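Long-range contacts in esterase Rv0045c (Mycobacterium tuberculosis, PDB 6WYN), which hydrolyses short, straight-chain alkyl esters, preferring four-atom chains, as a monomeric serine esterase of the alpha/beta hydrolase superfamily whose physiological substrate is unknown: residues Thr41-Phe46 and Gly233-Ser238; Ala50-Gln55 and Trp98-Val103; Ala72-Arg77 and Ala111-Gly116; His117-Trp122 and Val247-Ala252; Ser129-Ser134 and Ala161-Ala166. All coordinates share one frame; numbering follows the deposited sequence.

Contact 1 (Thr41-Phe46 and Gly233-Ser238)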
# COMPACT_ATOMS: atom_id res chain seq x y z
N THR A 41 -4.64 -22.92 5.90
CA THR A 41 -5.83 -23.08 6.77
C THR A 41 -7.07 -23.07 5.86
O THR A 41 -6.95 -22.78 4.64
CB THR A 41 -5.86 -22.01 7.88
OG1 THR A 41 -6.31 -20.76 7.32
CG2 THR A 41 -4.54 -21.77 8.57
N GLY A 42 -8.24 -23.39 6.41
CA GLY A 42 -9.51 -23.24 5.67
C GLY A 42 -10.08 -21.83 5.80
O GLY A 42 -11.13 -21.59 5.21
N LEU A 43 -9.39 -20.94 6.52
CA LEU A 43 -9.98 -19.67 7.01
C LEU A 43 -10.23 -18.73 5.83
O LEU A 43 -9.36 -18.58 4.98
CB LEU A 43 -9.04 -19.02 8.03
CG LEU A 43 -9.75 -18.37 9.20
CD1 LEU A 43 -10.75 -19.33 9.84
CD2 LEU A 43 -8.74 -17.88 10.22
N ASP A 44 -11.43 -18.19 5.77
CA ASP A 44 -11.86 -17.18 4.78
C ASP A 44 -11.05 -15.89 5.02
O ASP A 44 -10.67 -15.61 6.18
CB ASP A 44 -13.36 -16.99 4.94
CG ASP A 44 -13.87 -15.74 4.31
OD1 ASP A 44 -13.95 -15.76 3.08
OD2 ASP A 44 -14.15 -14.77 5.03
N GLU A 45 -10.86 -15.08 3.98
CA GLU A 45 -9.98 -13.89 4.05
C GLU A 45 -10.62 -12.80 4.92
O GLU A 45 -9.89 -11.87 5.31
CB GLU A 45 -9.60 -13.45 2.64
CG GLU A 45 -10.66 -12.70 1.87
CD GLU A 45 -10.08 -12.06 0.60
OE1 GLU A 45 -10.74 -12.16 -0.48
OE2 GLU A 45 -8.97 -11.46 0.69
N PHE A 46 -11.90 -12.85 5.22
CA PHE A 46 -12.58 -11.86 6.09
C PHE A 46 -12.77 -12.40 7.53
O PHE A 46 -13.36 -11.70 8.35
CB PHE A 46 -13.89 -11.43 5.41
CG PHE A 46 -13.68 -10.93 4.00
CD1 PHE A 46 -12.77 -9.91 3.75
CD2 PHE A 46 -14.38 -11.48 2.94
CE1 PHE A 46 -12.52 -9.49 2.45
CE2 PHE A 46 -14.19 -11.01 1.64
CZ PHE A 46 -13.27 -10.02 1.42
N GLY A 233 -1.01 -10.20 9.37
CA GLY A 233 -0.36 -9.68 8.16
C GLY A 233 0.20 -10.81 7.31
O GLY A 233 -0.01 -10.80 6.05
N VAL A 234 0.85 -11.78 7.94
CA VAL A 234 1.43 -12.94 7.23
C VAL A 234 0.31 -13.82 6.62
O VAL A 234 0.43 -14.20 5.47
CB VAL A 234 2.35 -13.76 8.14
CG1 VAL A 234 2.79 -15.06 7.48
CG2 VAL A 234 3.58 -12.96 8.57
N PHE A 235 -0.73 -14.15 7.38
CA PHE A 235 -1.93 -14.84 6.85
C PHE A 235 -2.39 -14.25 5.49
O PHE A 235 -2.49 -14.97 4.48
CB PHE A 235 -3.03 -14.73 7.90
CG PHE A 235 -4.35 -15.25 7.42
CD1 PHE A 235 -4.46 -16.58 7.03
CD2 PHE A 235 -5.45 -14.42 7.35
CE1 PHE A 235 -5.68 -17.07 6.59
CE2 PHE A 235 -6.67 -14.92 6.90
CZ PHE A 235 -6.78 -16.23 6.53
N HIS A 236 -2.61 -12.95 5.42
CA HIS A 236 -3.09 -12.26 4.18
C HIS A 236 -2.02 -12.27 3.09
O HIS A 236 -2.36 -12.22 1.90
CB HIS A 236 -3.53 -10.84 4.49
CG HIS A 236 -4.71 -10.78 5.37
ND1 HIS A 236 -5.79 -11.61 5.16
CD2 HIS A 236 -4.98 -10.02 6.45
CE1 HIS A 236 -6.71 -11.31 6.04
NE2 HIS A 236 -6.23 -10.37 6.89
N ASN A 237 -0.74 -12.28 3.47
CA ASN A 237 0.36 -12.05 2.51
C ASN A 237 0.94 -13.38 2.03
O ASN A 237 1.94 -13.36 1.29
CB ASN A 237 1.44 -11.17 3.08
CG ASN A 237 2.02 -10.21 2.08
OD1 ASN A 237 1.45 -9.98 1.00
ND2 ASN A 237 3.14 -9.59 2.44
N SER A 238 0.35 -14.47 2.46
CA SER A 238 0.87 -15.83 2.21
C SER A 238 -0.25 -16.80 1.78
O SER A 238 -1.43 -16.47 1.98
CB SER A 238 1.63 -16.32 3.42
OG SER A 238 0.78 -16.79 4.44
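The phenyl ring of F235 carries most of this contact, reaching from helix 227-237 into the bend of the N-terminal loop 41-46. With CG anti to the backbone N (chi1 174°), the ring stands out from the helix and delivers its far rim to the loop. There F235 CZ lies 3.8 Å from L43 O and 3.9 Å from L43 CB. The carbonyl oxygens of L43 and D44 both sit at the ring edge, close to its plane, so the aromatic hydrogens rather than the pi face meet them. A second close point lies one residue on, where H236 CE1 approaches E45 O at 3.3 Å, again at the edge of a flat ring.

Toward T41 the contact thins out. T41 OG1 stands 3.8 Å from F235 CE1, at an oblique approach, and T41 is largely solvent-exposed; L43, though also exposed, gives its CB and O to the ring. The loop holds its own shape here: L43 N donates to T41 OG1 at 3.2 Å, an ST turn, and F46 N donates to D44 OD2 in an Asx turn. The carboxylate of E45 is anchored elsewhere, by H96 and R67, while H96 also stacks on the H236 ring.

The meetings are mainly of aromatic C-H edges with carbonyl oxygens, plus apolar touches, so the direct attachment is probably weakly polar and dispersive, with stronger polar ties supplied by residues around it.

Contact 2 (Ala50-Gln55 and Trp98-Val103)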
# COMPACT_ATOMS: atom_id res chain seq x y z
N ALA A 50 -12.67 -8.79 13.09
CA ALA A 50 -12.94 -8.35 14.48
C ALA A 50 -11.62 -7.85 15.10
O ALA A 50 -11.68 -6.85 15.83
CB ALA A 50 -13.56 -9.47 15.28
N GLU A 51 -10.49 -8.50 14.77
CA GLU A 51 -9.13 -8.10 15.21
C GLU A 51 -8.83 -6.71 14.69
O GLU A 51 -8.32 -5.88 15.47
CB GLU A 51 -8.08 -9.11 14.77
CG GLU A 51 -8.24 -10.52 15.34
CD GLU A 51 -7.14 -11.50 14.93
OE1 GLU A 51 -7.22 -12.68 15.34
OE2 GLU A 51 -6.18 -11.10 14.23
N ASN A 52 -9.17 -6.42 13.43
CA ASN A 52 -8.96 -5.08 12.84
C ASN A 52 -9.84 -4.05 13.53
O ASN A 52 -9.32 -2.92 13.81
CB ASN A 52 -9.17 -5.03 11.33
CG ASN A 52 -8.27 -6.00 10.59
OD1 ASN A 52 -8.71 -7.11 10.29
ND2 ASN A 52 -7.00 -5.65 10.39
N ALA A 53 -11.10 -4.34 13.78
CA ALA A 53 -11.97 -3.39 14.53
C ALA A 53 -11.37 -3.09 15.93
O ALA A 53 -11.31 -1.94 16.29
CB ALA A 53 -13.38 -3.92 14.62
N GLU A 54 -10.91 -4.09 16.68
CA GLU A 54 -10.28 -3.91 18.02
C GLU A 54 -9.01 -3.04 17.87
O GLU A 54 -8.90 -2.00 18.53
CB GLU A 54 -10.05 -5.32 18.57
CG GLU A 54 -9.33 -5.41 19.90
CD GLU A 54 -8.87 -6.83 20.28
OE1 GLU A 54 -8.54 -7.06 21.49
OE2 GLU A 54 -8.82 -7.72 19.38
N GLN A 55 -8.11 -3.36 16.94
CA GLN A 55 -6.90 -2.52 16.69
C GLN A 55 -7.30 -1.09 16.36
O GLN A 55 -6.58 -0.17 16.77
CB GLN A 55 -6.01 -3.16 15.63
CG GLN A 55 -4.69 -2.46 15.42
CD GLN A 55 -3.82 -3.12 14.37
OE1 GLN A 55 -4.25 -3.44 13.24
NE2 GLN A 55 -2.55 -3.28 14.69
N TRP A 98 -4.59 -2.35 4.60
CA TRP A 98 -5.49 -1.22 4.93
C TRP A 98 -6.68 -1.60 5.81
O TRP A 98 -7.42 -0.68 6.14
CB TRP A 98 -5.96 -0.54 3.67
CG TRP A 98 -4.87 -0.04 2.82
CD1 TRP A 98 -4.41 -0.57 1.65
CD2 TRP A 98 -4.06 1.10 3.12
NE1 TRP A 98 -3.43 0.24 1.14
CE2 TRP A 98 -3.15 1.24 2.04
CE3 TRP A 98 -4.03 2.02 4.17
CZ2 TRP A 98 -2.21 2.25 2.00
CZ3 TRP A 98 -3.09 3.02 4.13
CH2 TRP A 98 -2.24 3.17 3.03
N ASP A 99 -6.89 -2.87 6.15
CA ASP A 99 -8.13 -3.34 6.82
C ASP A 99 -8.43 -2.47 8.06
O ASP A 99 -9.57 -2.04 8.26
CB ASP A 99 -8.02 -4.82 7.19
CG ASP A 99 -8.03 -5.79 6.02
OD1 ASP A 99 -8.21 -5.33 4.84
OD2 ASP A 99 -7.84 -7.01 6.31
N THR A 100 -7.43 -2.25 8.91
CA THR A 100 -7.64 -1.57 10.21
C THR A 100 -8.04 -0.15 9.90
O THR A 100 -9.06 0.30 10.44
CB THR A 100 -6.45 -1.70 11.15
OG1 THR A 100 -6.28 -3.07 11.49
CG2 THR A 100 -6.66 -0.87 12.41
N VAL A 101 -7.29 0.53 9.04
CA VAL A 101 -7.60 1.93 8.69
C VAL A 101 -9.02 2.01 8.10
O VAL A 101 -9.77 2.94 8.41
CB VAL A 101 -6.51 2.51 7.76
CG1 VAL A 101 -6.96 3.77 7.07
CG2 VAL A 101 -5.21 2.75 8.50
N ILE A 102 -9.34 1.14 7.15
CA ILE A 102 -10.65 1.22 6.46
C ILE A 102 -11.77 0.95 7.48
O ILE A 102 -12.72 1.68 7.46
CB ILE A 102 -10.63 0.30 5.24
CG1 ILE A 102 -9.71 0.94 4.20
CG2 ILE A 102 -12.02 0.06 4.68
CD1 ILE A 102 -9.52 0.09 2.99
N VAL A 103 -11.62 -0.02 8.34
CA VAL A 103 -12.65 -0.39 9.35
C VAL A 103 -12.82 0.80 10.30
O VAL A 103 -13.96 1.24 10.54
CB VAL A 103 -12.28 -1.72 10.05
CG1 VAL A 103 -13.08 -1.99 11.34
CG2 VAL A 103 -12.49 -2.86 9.09
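A side-chain hydrogen bond joins helix 49-55 to helix 99-105: T100 OG1 donates to Q55 OE1 at 2.7 Å. The donor lies in the carbonyl plane of the Q55 amide and on a lone pair, with a C=O...donor angle of 144°. Q55 can reach it because CG is anti to the backbone N (chi1 -173°) and the chain runs on extended, crossing the T100 side chain at about a right angle. The same hydroxyl lies 2.9 Å from the modelled N52 ND2, although the orientation of that amide is uncertain.

Packing contacts flank the polar pair. The N52 side chain, directed at the other helix, settles against T100 and D99, with N52 CB 3.9 Å from T100 CA. The methyl T100 CG2 lies 3.9 Å from Q55 CG. Farther along, V103 CG1 presses on A53, 3.7 Å from its CA and 3.8 Å from its CB. The carboxylate of D99 has its main partner outside the pair, where OD2 accepts from H96.

The nearest CA atoms, those of N52 and T100, are 4.6 Å apart, in agreement with an axial separation of 8.2 Å for these short segments. Their axes cross at -68°, too steep for a coiled coil; this is a local helix-helix crossing that joins the N-terminal helix to a helix flanking the central sheet of the alpha/beta hydrolase fold.

Contact 3 (Ala72-Arg77 and Ala111-Gly116)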
# COMPACT_ATOMS: atom_id res chain seq x y z
N ALA A 72 -6.24 -8.08 -14.82
CA ALA A 72 -4.96 -8.19 -14.08
C ALA A 72 -5.02 -7.66 -12.63
O ALA A 72 -4.07 -7.99 -11.85
CB ALA A 72 -3.89 -7.47 -14.88
N ILE A 73 -6.04 -6.91 -12.25
CA ILE A 73 -6.15 -6.21 -10.92
C ILE A 73 -7.27 -6.83 -10.06
O ILE A 73 -8.44 -6.82 -10.50
CB ILE A 73 -6.40 -4.71 -11.09
CG1 ILE A 73 -5.27 -4.07 -11.91
CG2 ILE A 73 -6.57 -4.04 -9.71
CD1 ILE A 73 -3.90 -4.37 -11.36
N SER A 74 -6.92 -7.26 -8.85
CA SER A 74 -7.86 -7.63 -7.78
C SER A 74 -7.91 -6.48 -6.76
O SER A 74 -6.91 -5.73 -6.66
CB SER A 74 -7.45 -8.92 -7.17
OG SER A 74 -8.54 -9.44 -6.42
N ALA A 75 -9.03 -6.32 -6.05
CA ALA A 75 -9.19 -5.27 -5.04
C ALA A 75 -10.20 -5.75 -4.01
O ALA A 75 -10.98 -6.72 -4.31
CB ALA A 75 -9.59 -3.96 -5.65
N LEU A 76 -10.13 -5.16 -2.82
CA LEU A 76 -11.21 -5.27 -1.80
C LEU A 76 -12.08 -4.03 -1.88
O LEU A 76 -11.55 -2.90 -1.80
CB LEU A 76 -10.58 -5.42 -0.42
CG LEU A 76 -9.76 -6.68 -0.22
CD1 LEU A 76 -9.15 -6.71 1.17
CD2 LEU A 76 -10.61 -7.91 -0.46
N ARG A 77 -13.38 -4.23 -2.04
CA ARG A 77 -14.38 -3.14 -2.10
C ARG A 77 -15.16 -3.16 -0.80
O ARG A 77 -15.84 -4.19 -0.51
CB ARG A 77 -15.29 -3.25 -3.33
CG ARG A 77 -16.21 -2.06 -3.52
CD ARG A 77 -16.85 -2.00 -4.89
NE ARG A 77 -17.71 -3.18 -5.04
CZ ARG A 77 -18.15 -3.65 -6.21
NH1 ARG A 77 -18.87 -4.76 -6.23
NH2 ARG A 77 -17.87 -3.01 -7.32
N ALA A 111 -9.52 -0.86 -1.83
CA ALA A 111 -8.12 -1.18 -1.53
C ALA A 111 -7.62 -2.13 -2.62
O ALA A 111 -8.04 -3.28 -2.70
CB ALA A 111 -7.99 -1.72 -0.13
N VAL A 112 -6.74 -1.59 -3.44
CA VAL A 112 -6.32 -2.36 -4.63
C VAL A 112 -5.08 -3.19 -4.40
O VAL A 112 -4.21 -2.73 -3.68
CB VAL A 112 -6.08 -1.39 -5.80
CG1 VAL A 112 -5.74 -2.15 -7.05
CG2 VAL A 112 -7.27 -0.48 -6.04
N ASP A 113 -5.04 -4.39 -4.97
CA ASP A 113 -3.78 -5.17 -5.04
C ASP A 113 -2.98 -4.67 -6.25
O ASP A 113 -3.49 -4.73 -7.35
CB ASP A 113 -4.02 -6.68 -5.15
CG ASP A 113 -4.55 -7.37 -3.89
OD1 ASP A 113 -4.20 -6.92 -2.78
OD2 ASP A 113 -5.30 -8.40 -4.03
N LEU A 114 -1.80 -4.09 -6.01
CA LEU A 114 -0.90 -3.65 -7.07
C LEU A 114 -0.52 -4.88 -7.89
O LEU A 114 -0.42 -5.97 -7.37
CB LEU A 114 0.34 -2.98 -6.48
CG LEU A 114 0.14 -1.63 -5.78
CD1 LEU A 114 1.48 -1.15 -5.33
CD2 LEU A 114 -0.58 -0.59 -6.65
N PRO A 115 -0.21 -4.72 -9.20
CA PRO A 115 0.41 -5.79 -9.97
C PRO A 115 1.51 -6.45 -9.15
O PRO A 115 2.30 -5.80 -8.41
CB PRO A 115 0.93 -5.06 -11.20
CG PRO A 115 -0.04 -3.96 -11.37
CD PRO A 115 -0.42 -3.50 -9.98
N GLY A 116 1.56 -7.76 -9.23
CA GLY A 116 2.59 -8.55 -8.58
C GLY A 116 2.31 -8.81 -7.12
O GLY A 116 3.20 -9.33 -6.45
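I73 meets V112 in the tightest carbon-carbon contact between the strands, with I73 CG2 only 3.4 Å from V112 CG1, shorter than usual van der Waals separation. Both methyls are anti to their own backbone N (chi1 of V112 -177°), which brings them together on one face of the sheet. The other branch of I73 reaches along segment 111-116, where I73 CD1 touches P115 CD at 3.8 Å. A75 shares that face with V112.

The backbone sets this register. A75 and V112 form an antiparallel non-hydrogen-bonded pair, with the short separation usual for such a pair, 4.1 Å between A75 CA and V112 CA. L76 and A111 form a hydrogen-bonded one: L76 N donates to A111 O at 2.8 Å, and A111 N donates to L76 O at 2.9 Å. A third bond, from D113 N to S74 O at 2.9 Å, has an N-H...acceptor angle of 155°. Strand 73-78 thereby joins 109-112 near the edge of the eight-stranded sheet, within the antiparallel portion that precedes the parallel core of the alpha/beta hydrolase fold. V112 continues the bonding inward to F87 of strand 85-88, and A75 pairs outward with V68 of strand 65-70.

Beyond the strand pair, the D113 carboxylate is held by several groups. OD2 accepts from H119 N and forms a salt bridge with R67, while OD1 accepts from A95 N. R67 also bonds to S74 OG, tying both segments to one guanidinium, and T136 and L137 of helix 130-144 pack against I73.

Contact 4 (His117-Trp122 and Val247-Ala252)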
# COMPACT_ATOMS: atom_id res chain seq x y z
N HIS A 117 1.15 -8.44 -6.62
CA HIS A 117 0.82 -8.49 -5.17
C HIS A 117 -0.63 -8.96 -4.96
O HIS A 117 -1.50 -8.73 -5.84
CB HIS A 117 1.00 -7.08 -4.60
CG HIS A 117 2.39 -6.55 -4.68
ND1 HIS A 117 2.85 -5.84 -5.78
CD2 HIS A 117 3.38 -6.55 -3.76
CE1 HIS A 117 4.10 -5.46 -5.54
NE2 HIS A 117 4.45 -5.91 -4.31
N GLY A 118 -0.87 -9.51 -3.78
CA GLY A 118 -2.20 -9.93 -3.33
C GLY A 118 -2.75 -10.98 -4.28
O GLY A 118 -2.04 -11.99 -4.49
N HIS A 119 -3.90 -10.71 -4.89
CA HIS A 119 -4.50 -11.59 -5.93
C HIS A 119 -4.32 -10.97 -7.31
O HIS A 119 -4.91 -11.49 -8.24
CB HIS A 119 -5.96 -11.84 -5.61
CG HIS A 119 -6.13 -12.59 -4.33
ND1 HIS A 119 -6.74 -13.87 -4.27
CD2 HIS A 119 -5.78 -12.28 -3.07
CE1 HIS A 119 -6.77 -14.28 -3.02
NE2 HIS A 119 -6.19 -13.31 -2.25
N SER A 120 -3.61 -9.85 -7.44
CA SER A 120 -3.42 -9.24 -8.78
C SER A 120 -2.38 -10.08 -9.56
O SER A 120 -1.49 -10.68 -8.94
CB SER A 120 -3.06 -7.80 -8.70
OG SER A 120 -4.16 -6.97 -8.39
N ALA A 121 -2.49 -10.14 -10.89
CA ALA A 121 -1.59 -10.95 -11.75
C ALA A 121 -0.12 -10.53 -11.53
O ALA A 121 0.16 -9.33 -11.36
CB ALA A 121 -1.99 -10.81 -13.21
N TRP A 122 0.78 -11.50 -11.52
CA TRP A 122 2.24 -11.27 -11.64
C TRP A 122 2.59 -10.89 -13.08
O TRP A 122 1.75 -10.99 -14.01
CB TRP A 122 3.02 -12.48 -11.16
CG TRP A 122 2.98 -12.74 -9.70
CD1 TRP A 122 2.16 -12.18 -8.77
CD2 TRP A 122 3.82 -13.67 -8.99
NE1 TRP A 122 2.43 -12.71 -7.54
CE2 TRP A 122 3.45 -13.61 -7.64
CE3 TRP A 122 4.87 -14.52 -9.37
CZ2 TRP A 122 4.04 -14.42 -6.67
CZ3 TRP A 122 5.50 -15.27 -8.40
CH2 TRP A 122 5.07 -15.25 -7.07
N VAL A 247 4.03 -20.20 0.66
CA VAL A 247 4.72 -19.19 -0.20
C VAL A 247 4.12 -17.79 0.04
O VAL A 247 2.94 -17.71 0.53
CB VAL A 247 4.60 -19.64 -1.67
CG1 VAL A 247 5.16 -18.60 -2.63
CG2 VAL A 247 5.29 -21.00 -1.87
N TRP A 248 4.90 -16.75 -0.24
CA TRP A 248 4.42 -15.34 -0.28
C TRP A 248 3.50 -15.15 -1.49
O TRP A 248 3.78 -15.71 -2.58
CB TRP A 248 5.58 -14.33 -0.32
CG TRP A 248 6.47 -14.34 0.90
CD1 TRP A 248 7.79 -14.68 0.95
CD2 TRP A 248 6.11 -13.94 2.25
NE1 TRP A 248 8.28 -14.51 2.22
CE2 TRP A 248 7.27 -14.09 3.04
CE3 TRP A 248 4.94 -13.48 2.87
CZ2 TRP A 248 7.30 -13.79 4.41
CZ3 TRP A 248 4.96 -13.18 4.22
CH2 TRP A 248 6.13 -13.34 4.98
N ARG A 249 2.49 -14.32 -1.32
CA ARG A 249 1.55 -13.93 -2.41
C ARG A 249 2.26 -12.95 -3.34
O ARG A 249 1.86 -12.86 -4.54
CB ARG A 249 0.24 -13.37 -1.83
CG ARG A 249 -0.74 -14.41 -1.33
CD ARG A 249 -2.15 -13.80 -1.13
NE ARG A 249 -2.95 -14.75 -0.41
CZ ARG A 249 -3.62 -15.75 -0.97
NH1 ARG A 249 -3.58 -15.93 -2.28
NH2 ARG A 249 -4.28 -16.58 -0.20
N TYR A 250 3.26 -12.21 -2.87
CA TYR A 250 3.87 -11.18 -3.74
C TYR A 250 5.06 -11.76 -4.52
O TYR A 250 5.73 -12.68 -4.07
CB TYR A 250 4.38 -9.95 -2.98
CG TYR A 250 5.36 -10.24 -1.86
CD1 TYR A 250 6.73 -10.33 -2.09
CD2 TYR A 250 4.89 -10.45 -0.58
CE1 TYR A 250 7.62 -10.58 -1.04
CE2 TYR A 250 5.75 -10.70 0.48
CZ TYR A 250 7.12 -10.74 0.25
OH TYR A 250 7.92 -11.02 1.31
N ASP A 251 5.30 -11.18 -5.67
CA ASP A 251 6.41 -11.51 -6.58
C ASP A 251 7.59 -10.70 -6.06
O ASP A 251 7.40 -9.45 -5.83
CB ASP A 251 6.06 -11.11 -8.02
CG ASP A 251 7.04 -11.60 -9.10
OD1 ASP A 251 7.91 -12.39 -8.79
OD2 ASP A 251 6.95 -11.10 -10.20
N ALA A 252 8.72 -11.37 -5.80
CA ALA A 252 10.01 -10.64 -5.72
C ALA A 252 9.89 -9.49 -6.74
O ALA A 252 9.30 -9.73 -7.76
CB ALA A 252 11.18 -11.58 -6.00
O HOH W 1 6.90 -7.46 -3.45
O HOH W 2 -2.25 -14.77 -4.37
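Residues H117 to S120 form a type II' beta turn, closed by S120 N to H117 O and with G118 at positive phi. The turn faces the chain leaving strand 246-248, with H117 CA 4.3 Å from Y250 CA. W122 reaches back across: its NE1 donates to R249 O at 3.1 Å, the acceptor lying in the indole plane and the N-H...O angle being 144°.

One indole face receives D251, whose CB makes a CH-pi contact 3.6 Å from the centroid of the five-membered ring, while the carboxylate, bonded through OD2 to Y128, stacks within 5° of parallel. The guanidinium of R249 lies over a face of the H119 ring, planes 16° apart, with R249 NH1 3.7 Å from H119 CE1. A water bridges R249 NH1 to G118 O, and another links H117 NE2 to D251 O, while H117 ND1 is bonded to P115 O. The H117 side chain lies about 4 Å from G91, a residue involved in substrate selectivity.

Backbone bonds extend the attachment: D251 pairs with G116, R249 with N237 near the end of helix 227-237, and A121 with A72 before strand 73-78. W248 packs on helix 211-221.

Contact 5 (Ser129-Ser134 and Ala161-Ala166)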
# COMPACT_ATOMS: atom_id res chain seq x y z
N SER A 129 6.81 -0.96 -11.59
CA SER A 129 7.15 0.48 -11.59
C SER A 129 5.86 1.19 -11.30
O SER A 129 4.81 0.71 -11.73
CB SER A 129 7.78 1.02 -12.91
OG SER A 129 6.77 1.32 -13.90
N PRO A 130 5.92 2.37 -10.64
CA PRO A 130 4.75 3.21 -10.48
C PRO A 130 4.07 3.50 -11.82
O PRO A 130 2.87 3.57 -11.87
CB PRO A 130 5.32 4.51 -9.89
CG PRO A 130 6.57 4.07 -9.16
CD PRO A 130 7.11 2.92 -9.97
N GLN A 131 4.86 3.78 -12.87
CA GLN A 131 4.34 4.13 -14.21
C GLN A 131 3.51 2.98 -14.83
O GLN A 131 2.45 3.29 -15.43
CB GLN A 131 5.52 4.49 -15.11
CG GLN A 131 6.18 5.83 -14.75
CD GLN A 131 7.21 6.04 -13.64
OE1 GLN A 131 7.59 5.17 -12.81
NE2 GLN A 131 7.68 7.30 -13.63
N LEU A 132 4.05 1.77 -14.80
CA LEU A 132 3.42 0.50 -15.30
C LEU A 132 2.15 0.20 -14.44
O LEU A 132 1.04 -0.03 -14.99
CB LEU A 132 4.48 -0.63 -15.26
CG LEU A 132 5.59 -0.51 -16.35
CD1 LEU A 132 6.78 -1.52 -16.24
CD2 LEU A 132 4.95 -0.59 -17.72
N ASN A 133 2.28 0.33 -13.12
CA ASN A 133 1.17 0.09 -12.14
C ASN A 133 0.04 1.01 -12.48
O ASN A 133 -1.10 0.52 -12.61
CB ASN A 133 1.54 0.35 -10.69
CG ASN A 133 2.54 -0.63 -10.20
OD1 ASN A 133 2.78 -1.65 -10.85
ND2 ASN A 133 3.18 -0.31 -9.09
N SER A 134 0.34 2.29 -12.69
CA SER A 134 -0.64 3.32 -13.05
C SER A 134 -1.33 3.00 -14.39
O SER A 134 -2.52 3.22 -14.51
CB SER A 134 0.05 4.65 -13.09
OG SER A 134 -0.91 5.70 -13.16
N ALA A 161 0.13 6.52 -7.08
CA ALA A 161 -0.91 7.54 -6.95
C ALA A 161 -0.48 8.82 -7.66
O ALA A 161 -1.33 9.45 -8.29
CB ALA A 161 -1.24 7.83 -5.51
N ILE A 162 0.77 9.21 -7.52
CA ILE A 162 1.27 10.42 -8.21
C ILE A 162 1.05 10.23 -9.72
O ILE A 162 0.50 11.13 -10.32
CB ILE A 162 2.74 10.69 -7.87
CG1 ILE A 162 2.87 11.22 -6.44
CG2 ILE A 162 3.32 11.67 -8.89
CD1 ILE A 162 4.27 11.22 -5.91
N ARG A 163 1.49 9.11 -10.27
CA ARG A 163 1.38 8.86 -11.73
C ARG A 163 -0.10 8.86 -12.14
O ARG A 163 -0.47 9.59 -13.10
CB ARG A 163 2.13 7.60 -12.13
CG ARG A 163 2.19 7.45 -13.65
CD ARG A 163 2.45 8.74 -14.46
NE ARG A 163 2.32 8.52 -15.89
CZ ARG A 163 2.44 9.46 -16.83
NH1 ARG A 163 2.29 9.12 -18.11
NH2 ARG A 163 2.70 10.71 -16.52
N LEU A 164 -0.97 8.21 -11.36
CA LEU A 164 -2.43 8.27 -11.64
C LEU A 164 -2.91 9.72 -11.67
O LEU A 164 -3.70 10.08 -12.57
CB LEU A 164 -3.21 7.49 -10.59
CG LEU A 164 -3.11 5.97 -10.71
CD1 LEU A 164 -3.64 5.30 -9.45
CD2 LEU A 164 -3.90 5.49 -11.95
N ALA A 165 -2.56 10.54 -10.67
CA ALA A 165 -3.05 11.94 -10.57
C ALA A 165 -2.66 12.71 -11.84
O ALA A 165 -3.38 13.64 -12.22
CB ALA A 165 -2.48 12.61 -9.35
N ALA A 166 -1.49 12.39 -12.39
CA ALA A 166 -0.90 13.08 -13.55
C ALA A 166 -1.67 12.65 -14.80
O ALA A 166 -2.06 13.53 -15.56
CB ALA A 166 0.56 12.75 -13.68
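P130 meets R163 where helix 130-144 crosses helix 156-167, two helices of the alpha/beta hydrolase fold. The second of these directly follows S155, the probable nucleophile, at what the GxSxG pattern indicates is the nucleophile elbow. For the short segments the axes come within 8.4 Å and cross at -56°.

The first helix starts at S129, its N-cap: OG accepts from L132 N at 2.9 Å, nearly straight at 169°, so the first turn is capped by a side chain. P130 occupies the first helical position, and its carbonyl oxygen lies 4.1 Å from R163 CB. The P130 ring packs on L156 and L159, farther back along the second helix.

Q131 follows with a looser touch, its CA 4.0 Å from R163 CG. Its amide is engaged outside the pair, NE2 donating to D258 O. CG anti to the R163 backbone N lays CB and CG against S134 and Q131, and the bend at chi2 turns the rest of the chain toward a salt bridge with D265 of helix 260-268. The methylenes therefore do the packing and the charged end binds a third helix.

L132 and N133 face other surroundings, L132 on N127 and N133 on P115 and L156, before S134 returns to the interface. S134 CB lies 3.6 Å from R163 CG. With S134 OG anti to the backbone N (chi1 -168°), the hydroxyl lies against the R163-L164 peptide: S134 OG is 3.4 Å from R163 C and 3.1 Å from L164 N, at an angle too poor for a hydrogen bond, and 3.2 Å from L164 CD2.

Contacts 3 and 4 lie close together, centres 10 Å apart, and are tied by S120 OG, which bonds to both S74 N and D113 O. Contact 1 adjoins contact 4, their centres 13 Å apart, where N237 O probably accepts from R249 N; their segments alternate along the chain. Contact 2 is nested in the loop closed by contact 1 and touches it through H236 and D99, while its I102 packs on A111 of contact 3. Contact 5 lies across the chain's centre from contacts 1 and 2, centres about 28 and 27 Å away, and touches contact 3 through N133 and P115. Together they connect the N-terminal segment, sheet edge and flanking helices of one hydrolase fold.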